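Local atomic coordinates of superoxide dismutase [Fe] (Aquifex pyrophilus, PDB entry 1COJ), a protein that converts superoxide radicals into hydrogen peroxide and oxygen at an iron centre, one iron per subunit of a homotetramer. Residues E6-L11 against L80-F85; F85-P90 against P158-D163; Q43-L46 against N50-D53. One frame throughout, in Å; residues are numbered along the deposited sequence.

Contact 1: E6-L11 against L80-F85; sequences EPKDHL and LHELYF. With FE (Fe (III) ion), chain B.
Leu-11 and Phe-85 bring the two backbones closest, their CA atoms 5.9 Å apart. Leu-11 closes a short 3-10 turn in the 6-11 segment, with its N bonded back to Lys-8 O, and this turn sits against the last turns of helix 63-86. No direct hydrogen bond joins the two segments; the carbonyl of Leu-11 instead abuts the side chain of Phe-85, with O 3.5 Å from CB.

Leu-11 also reaches back along the helix. Its CD2 branch rests on Glu-82, 3.8 Å from CB of that residue, and lies near the backbone carbonyl as well. The Glu-82 chain then leaves the helix fully extended beyond CG (chi2 -174°), which carries the carboxylate over to Lys-8. The lysine, extended too, crosses it at about a right angle, with CE 3.6 Å from OE2. The charged ends make a long salt bridge, NZ of Lys-8 to OE2 of Glu-82 at 3.7 Å.

The other oxygen is more closely held. A water donates to Glu-82 OE1 at 2.7 Å and to Glu-6 O at 3.0 Å, bridging the segments, and OE1 is hydrogen-bonded to Tyr-32 OH, which also meets Lys-8 N. Ile-211 of the second subunit packs on both Lys-8 and Glu-82.

One residue before Glu-82, His-81 turns away from the loop and binds the iron(III) ion through NE2 at 2.2 Å, while the bond of its ND1 to Gly-77 O restrains the ring's rotation.

The buried carboxylate thus has tyrosine and water on one oxygen and a lysine charge near the other. Such surroundings would probably favour its ionised form, and they tie the N-terminal loop to the very helix that supplies an iron ligand.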
# COMPACT_ATOMS: atom_id res chain seq x y z
N GLU A 6 -4.46 -22.81 -15.43
CA GLU A 6 -3.67 -23.98 -15.07
C GLU A 6 -2.22 -23.58 -15.32
O GLU A 6 -1.94 -22.80 -16.23
CB GLU A 6 -4.06 -25.22 -15.88
CG GLU A 6 -5.39 -25.85 -15.46
CD GLU A 6 -5.46 -26.25 -13.97
OE1 GLU A 6 -6.59 -26.36 -13.45
OE2 GLU A 6 -4.41 -26.45 -13.33
N PRO A 7 -1.30 -24.06 -14.47
CA PRO A 7 0.11 -23.72 -14.63
C PRO A 7 0.69 -24.19 -15.96
O PRO A 7 0.19 -25.16 -16.56
CB PRO A 7 0.77 -24.41 -13.44
CG PRO A 7 -0.11 -25.58 -13.19
CD PRO A 7 -1.49 -24.99 -13.35
N LYS A 8 1.70 -23.49 -16.45
CA LYS A 8 2.35 -23.85 -17.70
C LYS A 8 3.68 -24.50 -17.37
O LYS A 8 4.72 -23.83 -17.35
CB LYS A 8 2.54 -22.62 -18.58
CG LYS A 8 1.23 -21.92 -18.91
CD LYS A 8 1.44 -20.78 -19.87
CE LYS A 8 0.11 -20.11 -20.17
NZ LYS A 8 0.27 -19.07 -21.22
N ASP A 9 3.64 -25.80 -17.10
CA ASP A 9 4.84 -26.56 -16.74
C ASP A 9 5.97 -26.46 -17.75
O ASP A 9 7.14 -26.47 -17.37
CB ASP A 9 4.50 -28.03 -16.49
CG ASP A 9 3.78 -28.23 -15.18
OD1 ASP A 9 4.44 -28.18 -14.12
OD2 ASP A 9 2.56 -28.43 -15.21
N HIS A 10 5.64 -26.31 -19.02
CA HIS A 10 6.65 -26.22 -20.06
C HIS A 10 7.54 -24.98 -19.95
O HIS A 10 8.53 -24.85 -20.67
CB HIS A 10 6.00 -26.27 -21.45
CG HIS A 10 5.28 -25.02 -21.84
ND1 HIS A 10 3.93 -24.82 -21.63
CD2 HIS A 10 5.72 -23.89 -22.47
CE1 HIS A 10 3.58 -23.64 -22.10
NE2 HIS A 10 4.64 -23.06 -22.62
N LEU A 11 7.17 -24.06 -19.05
CA LEU A 11 7.92 -22.83 -18.84
C LEU A 11 9.02 -22.95 -17.79
O LEU A 11 9.83 -22.04 -17.64
CB LEU A 11 6.94 -21.72 -18.40
CG LEU A 11 6.56 -20.59 -19.35
CD1 LEU A 11 6.46 -21.06 -20.78
CD2 LEU A 11 5.25 -19.97 -18.88
N LEU A 80 3.17 -12.33 -14.27
CA LEU A 80 4.56 -11.89 -14.11
C LEU A 80 5.52 -13.07 -14.02
O LEU A 80 6.60 -13.03 -14.60
CB LEU A 80 4.68 -10.97 -12.90
CG LEU A 80 4.53 -9.45 -13.13
CD1 LEU A 80 3.69 -9.12 -14.34
CD2 LEU A 80 3.97 -8.80 -11.87
N HIS A 81 5.12 -14.13 -13.32
CA HIS A 81 5.98 -15.31 -13.21
C HIS A 81 6.12 -16.02 -14.55
O HIS A 81 7.21 -16.48 -14.90
CB HIS A 81 5.47 -16.27 -12.13
CG HIS A 81 5.90 -15.88 -10.75
ND1 HIS A 81 5.13 -15.10 -9.90
CD2 HIS A 81 7.06 -16.09 -10.09
CE1 HIS A 81 5.84 -14.87 -8.80
NE2 HIS A 81 7.02 -15.45 -8.86
N GLU A 82 5.04 -16.08 -15.32
CA GLU A 82 5.10 -16.73 -16.63
C GLU A 82 6.02 -15.96 -17.58
O GLU A 82 6.74 -16.57 -18.37
CB GLU A 82 3.71 -16.89 -17.22
CG GLU A 82 2.87 -17.87 -16.43
CD GLU A 82 1.53 -18.17 -17.06
OE1 GLU A 82 0.87 -19.12 -16.59
OE2 GLU A 82 1.12 -17.47 -18.01
N LEU A 83 6.01 -14.64 -17.47
CA LEU A 83 6.87 -13.80 -18.30
C LEU A 83 8.33 -13.93 -17.86
O LEU A 83 9.25 -13.86 -18.68
CB LEU A 83 6.42 -12.33 -18.20
CG LEU A 83 5.08 -11.96 -18.83
CD1 LEU A 83 4.64 -10.59 -18.36
CD2 LEU A 83 5.18 -12.00 -20.35
N TYR A 84 8.52 -14.13 -16.57
CA TYR A 84 9.84 -14.29 -15.97
C TYR A 84 10.50 -15.62 -16.36
O TYR A 84 11.56 -15.64 -16.97
CB TYR A 84 9.71 -14.16 -14.45
CG TYR A 84 10.95 -14.46 -13.64
CD1 TYR A 84 12.01 -13.56 -13.57
CD2 TYR A 84 11.04 -15.63 -12.89
CE1 TYR A 84 13.12 -13.81 -12.77
CE2 TYR A 84 12.14 -15.89 -12.08
CZ TYR A 84 13.17 -14.98 -12.02
OH TYR A 84 14.22 -15.19 -11.15
N PHE A 85 9.85 -16.73 -16.02
CA PHE A 85 10.38 -18.05 -16.34
C PHE A 85 10.51 -18.26 -17.85
O PHE A 85 11.52 -18.79 -18.32
CB PHE A 85 9.49 -19.14 -15.75
CG PHE A 85 9.50 -19.20 -14.25
CD1 PHE A 85 10.70 -19.29 -13.55
CD2 PHE A 85 8.30 -19.18 -13.53
CE1 PHE A 85 10.71 -19.36 -12.17
CE2 PHE A 85 8.30 -19.25 -12.14
CZ PHE A 85 9.51 -19.34 -11.46
FE FE B . 8.54 -14.80 -7.46
O HOH W 1 -1.74 -19.87 -16.63
O HOH W 2 7.62 -13.09 -6.99

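Contact 2: F85-P90 against P158-D163; sequences FGMLTP and PLIVID. With FE (Fe (III) ion), chain B.
Met-87 reaches Ile-160 because its chi1 of 67° sets CG between the backbone N and the carbonyl carbon, and the chain then runs straight through chi2 before bending at chi3 (-77°). The first two torsions set SD over the strand backbone, and the bend at chi3 turns the methyl toward the isoleucine. On the other side, CG2 of Ile-160 stands anti to its own N, and there it meets Met-87 CE at 3.9 Å. The two side chains cross at about a right angle, and CE also lies near CG1 of Ile-160.

The sulfur lies along the main chain, with SD 3.8 Å from Val-161 N and 4.1 Å from Leu-159 O. This is van der Waals packing. Val-161 N and O are buried with no hydrogen-bonding partner in the model, whereas Leu-159 O is held by Arg-196. Met-87 itself is wrapped by Phe-184, Ile-188 and Val-193, which makes it a filler between the end of helix 63-86, the strand and the C-terminal helices. An alanine here would lose the sulfur and methyl group, and would probably open a gap beside Ile-160 and leave the Val-161 amide less well covered.

Farther along the strand, Asp-163 binds the iron(III) ion through OD2 at 1.9 Å. Its OD1 takes a hydrogen bond from Tyr-165 N and a weak one, at 2.9 Å, from the water that is also an iron ligand; together they restrain the carboxylate's turn.

Leu-159 and Ile-160 both face Leu-131 in a classic beta bulge, where the strand turns a corner. The strand belongs to the three-stranded antiparallel sheet of the C-terminal domain, and the metal site, with three histidines, one aspartate and a solvent ligand, is the one familiar from iron and manganese superoxide dismutases.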
# COMPACT_ATOMS: atom_id res chain seq x y z
N PHE A 85 9.85 -16.73 -16.02
CA PHE A 85 10.38 -18.05 -16.34
C PHE A 85 10.51 -18.26 -17.85
O PHE A 85 11.52 -18.79 -18.32
CB PHE A 85 9.49 -19.14 -15.75
CG PHE A 85 9.50 -19.20 -14.25
CD1 PHE A 85 10.70 -19.29 -13.55
CD2 PHE A 85 8.30 -19.18 -13.53
CE1 PHE A 85 10.71 -19.36 -12.17
CE2 PHE A 85 8.30 -19.25 -12.14
CZ PHE A 85 9.51 -19.34 -11.46
N GLY A 86 9.51 -17.80 -18.59
CA GLY A 86 9.50 -17.95 -20.03
C GLY A 86 10.63 -17.30 -20.80
O GLY A 86 10.89 -17.66 -21.95
N MET A 87 11.32 -16.35 -20.18
CA MET A 87 12.41 -15.69 -20.87
C MET A 87 13.79 -16.11 -20.39
O MET A 87 14.78 -15.43 -20.68
CB MET A 87 12.26 -14.16 -20.78
CG MET A 87 12.41 -13.59 -19.38
SD MET A 87 12.32 -11.79 -19.37
CE MET A 87 13.94 -11.39 -19.98
N LEU A 88 13.87 -17.22 -19.66
CA LEU A 88 15.15 -17.71 -19.15
C LEU A 88 15.56 -19.03 -19.81
O LEU A 88 14.77 -19.97 -19.88
CB LEU A 88 15.09 -17.89 -17.62
CG LEU A 88 14.95 -16.62 -16.79
CD1 LEU A 88 14.60 -16.98 -15.35
CD2 LEU A 88 16.24 -15.80 -16.84
N THR A 89 16.79 -19.06 -20.33
CA THR A 89 17.35 -20.26 -20.97
C THR A 89 18.78 -20.38 -20.48
O THR A 89 19.46 -19.36 -20.33
CB THR A 89 17.38 -20.16 -22.53
OG1 THR A 89 16.22 -19.46 -22.98
CG2 THR A 89 17.35 -21.50 -23.15
N PRO A 90 19.26 -21.61 -20.22
CA PRO A 90 20.63 -21.81 -19.74
C PRO A 90 21.70 -21.14 -20.60
O PRO A 90 21.84 -21.44 -21.78
CB PRO A 90 20.78 -23.33 -19.70
CG PRO A 90 19.70 -23.82 -20.65
CD PRO A 90 18.56 -22.90 -20.32
N PRO A 158 4.90 -5.55 -21.05
CA PRO A 158 6.18 -6.04 -20.51
C PRO A 158 7.09 -6.74 -21.51
O PRO A 158 6.66 -7.62 -22.24
CB PRO A 158 5.74 -7.04 -19.43
CG PRO A 158 4.29 -6.73 -19.20
CD PRO A 158 3.79 -6.37 -20.55
N LEU A 159 8.37 -6.37 -21.50
CA LEU A 159 9.35 -6.97 -22.39
C LEU A 159 10.31 -7.78 -21.52
O LEU A 159 10.54 -8.96 -21.78
CB LEU A 159 10.11 -5.91 -23.18
CG LEU A 159 9.29 -4.96 -24.05
CD1 LEU A 159 10.22 -4.04 -24.82
CD2 LEU A 159 8.39 -5.73 -25.02
N ILE A 160 10.88 -7.13 -20.51
CA ILE A 160 11.81 -7.80 -19.59
C ILE A 160 11.24 -7.66 -18.18
O ILE A 160 10.91 -6.55 -17.74
CB ILE A 160 13.23 -7.18 -19.64
CG1 ILE A 160 13.85 -7.38 -21.02
CG2 ILE A 160 14.11 -7.79 -18.54
CD1 ILE A 160 15.25 -6.78 -21.17
N VAL A 161 11.13 -8.78 -17.47
CA VAL A 161 10.58 -8.80 -16.12
C VAL A 161 11.54 -9.47 -15.14
O VAL A 161 11.91 -10.63 -15.31
CB VAL A 161 9.22 -9.55 -16.10
CG1 VAL A 161 8.66 -9.58 -14.70
CG2 VAL A 161 8.23 -8.89 -17.04
N ILE A 162 11.95 -8.73 -14.11
CA ILE A 162 12.87 -9.26 -13.10
C ILE A 162 12.16 -9.35 -11.76
O ILE A 162 11.64 -8.36 -11.24
CB ILE A 162 14.12 -8.37 -12.92
CG1 ILE A 162 14.77 -8.06 -14.27
CG2 ILE A 162 15.13 -9.07 -12.01
CD1 ILE A 162 16.01 -7.17 -14.18
N ASP A 163 12.13 -10.56 -11.20
CA ASP A 163 11.52 -10.81 -9.91
C ASP A 163 12.51 -10.42 -8.81
O ASP A 163 13.63 -10.94 -8.79
CB ASP A 163 11.18 -12.30 -9.77
CG ASP A 163 10.30 -12.60 -8.57
OD1 ASP A 163 9.99 -11.67 -7.79
OD2 ASP A 163 9.89 -13.77 -8.41
FE FE B . 8.54 -14.80 -7.46
O HOH W 2 7.62 -13.09 -6.99

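Contact 3: Q43-L46 against N50-D53; sequences QEKL and NFAD
Lys-45 crosses the rim of the Phe-51 ring at a slant, and its chain can be followed atom by atom. CB touches the ring first, 3.8 Å from CD2 and about as close to CE2. In the extended chain CG passes a little farther off and CD comes back to 3.8 Å from CE2. Beyond CD the chain leaves the ring, and NZ reaches a salt bridge with Glu-41 one helical turn back and a second with Glu-63 of the third subunit. The ring is brought up by a chi1 of -179°, with CG of Phe-51 anti to its backbone N.

The lysine's carbonyl meets the next residue of the loop: Lys-45 O is 3.7 Å from Ala-52 CB, and that methyl also touches Leu-46 CD1 at 4.1 Å. Ala-52 is the centre of an inverse gamma turn, closed by a weak bond from Asp-53 N to Phe-51 O. Arg-54 joins the two segments from outside, bonding to both Leu-46 O and Ala-52 O.

The loop thus folds back on the end of helix 21-47, and Leu-46, Phe-51 and Ala-52 all pack on Leu-67 of helix 63-86.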
# COMPACT_ATOMS: atom_id res chain seq x y z
N GLN A 43 -11.91 -16.88 -8.44
CA GLN A 43 -12.84 -16.91 -9.57
C GLN A 43 -14.13 -17.63 -9.20
O GLN A 43 -15.23 -17.18 -9.56
CB GLN A 43 -12.21 -17.56 -10.81
CG GLN A 43 -11.09 -16.75 -11.44
CD GLN A 43 -11.44 -15.28 -11.61
OE1 GLN A 43 -10.77 -14.40 -11.07
NE2 GLN A 43 -12.51 -15.00 -12.34
N GLU A 44 -14.01 -18.74 -8.47
CA GLU A 44 -15.18 -19.50 -8.05
C GLU A 44 -16.06 -18.69 -7.11
O GLU A 44 -17.28 -18.65 -7.27
CB GLU A 44 -14.74 -20.79 -7.34
CG GLU A 44 -13.97 -21.76 -8.20
CD GLU A 44 -13.56 -22.99 -7.43
OE1 GLU A 44 -13.07 -22.83 -6.29
OE2 GLU A 44 -13.74 -24.12 -7.94
N LYS A 45 -15.43 -18.04 -6.13
CA LYS A 45 -16.16 -17.23 -5.16
C LYS A 45 -16.77 -15.98 -5.77
O LYS A 45 -17.86 -15.57 -5.39
CB LYS A 45 -15.26 -16.89 -3.97
CG LYS A 45 -14.97 -18.12 -3.14
CD LYS A 45 -14.03 -17.86 -1.99
CE LYS A 45 -13.90 -19.12 -1.14
NZ LYS A 45 -12.94 -18.97 -0.02
N LEU A 46 -16.09 -15.43 -6.77
CA LEU A 46 -16.56 -14.24 -7.46
C LEU A 46 -17.80 -14.61 -8.31
O LEU A 46 -18.68 -13.79 -8.52
CB LEU A 46 -15.43 -13.71 -8.34
CG LEU A 46 -15.08 -12.22 -8.35
CD1 LEU A 46 -15.45 -11.52 -7.06
CD2 LEU A 46 -13.59 -12.09 -8.63
N ASN A 50 -24.17 -14.75 -4.41
CA ASN A 50 -24.63 -14.65 -3.03
C ASN A 50 -23.46 -14.37 -2.10
O ASN A 50 -23.59 -13.57 -1.17
CB ASN A 50 -25.36 -15.92 -2.60
CG ASN A 50 -26.68 -16.12 -3.33
OD1 ASN A 50 -27.54 -15.23 -3.32
ND2 ASN A 50 -26.85 -17.27 -3.96
N PHE A 51 -22.33 -15.03 -2.34
CA PHE A 51 -21.14 -14.82 -1.53
C PHE A 51 -20.58 -13.44 -1.84
O PHE A 51 -20.41 -12.60 -0.95
CB PHE A 51 -20.09 -15.90 -1.84
CG PHE A 51 -18.84 -15.78 -1.01
CD1 PHE A 51 -18.84 -16.14 0.33
CD2 PHE A 51 -17.67 -15.29 -1.57
CE1 PHE A 51 -17.69 -16.03 1.10
CE2 PHE A 51 -16.51 -15.18 -0.81
CZ PHE A 51 -16.52 -15.55 0.53
N ALA A 52 -20.25 -13.21 -3.11
CA ALA A 52 -19.73 -11.92 -3.53
C ALA A 52 -20.93 -11.09 -3.97
O ALA A 52 -21.14 -10.86 -5.16
CB ALA A 52 -18.75 -12.09 -4.69
N ASP A 53 -21.75 -10.69 -3.01
CA ASP A 53 -22.93 -9.91 -3.30
C ASP A 53 -22.56 -8.52 -3.79
O ASP A 53 -22.06 -7.69 -3.02
CB ASP A 53 -23.82 -9.82 -2.06
CG ASP A 53 -25.21 -9.29 -2.37
OD1 ASP A 53 -25.38 -8.63 -3.42
OD2 ASP A 53 -26.14 -9.55 -1.59

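How the contacts relate
Contacts 1 and 2 adjoin, their centres 10 Å apart, and share Phe-85, whose side chain comes within about 4 Å of that of His-27 (nearest atoms). They meet at the iron: contact 1 supplies His-81 and contact 2 Asp-163, with His-81 NE2 and Asp-163 OD2 3.4 Å apart, one metal-bound water common to both, and His-27 and His-167 completing the set. Tyr-84 CD1 adds a second touch, 3.4 Å from Val-161 O. Contact 3 stands apart, its centre about 27 Å from that of contact 1 and 34 Å from that of contact 2. It lies where helix 21-47 leads toward helix 63-86, the two helices that carry His-27 and His-81.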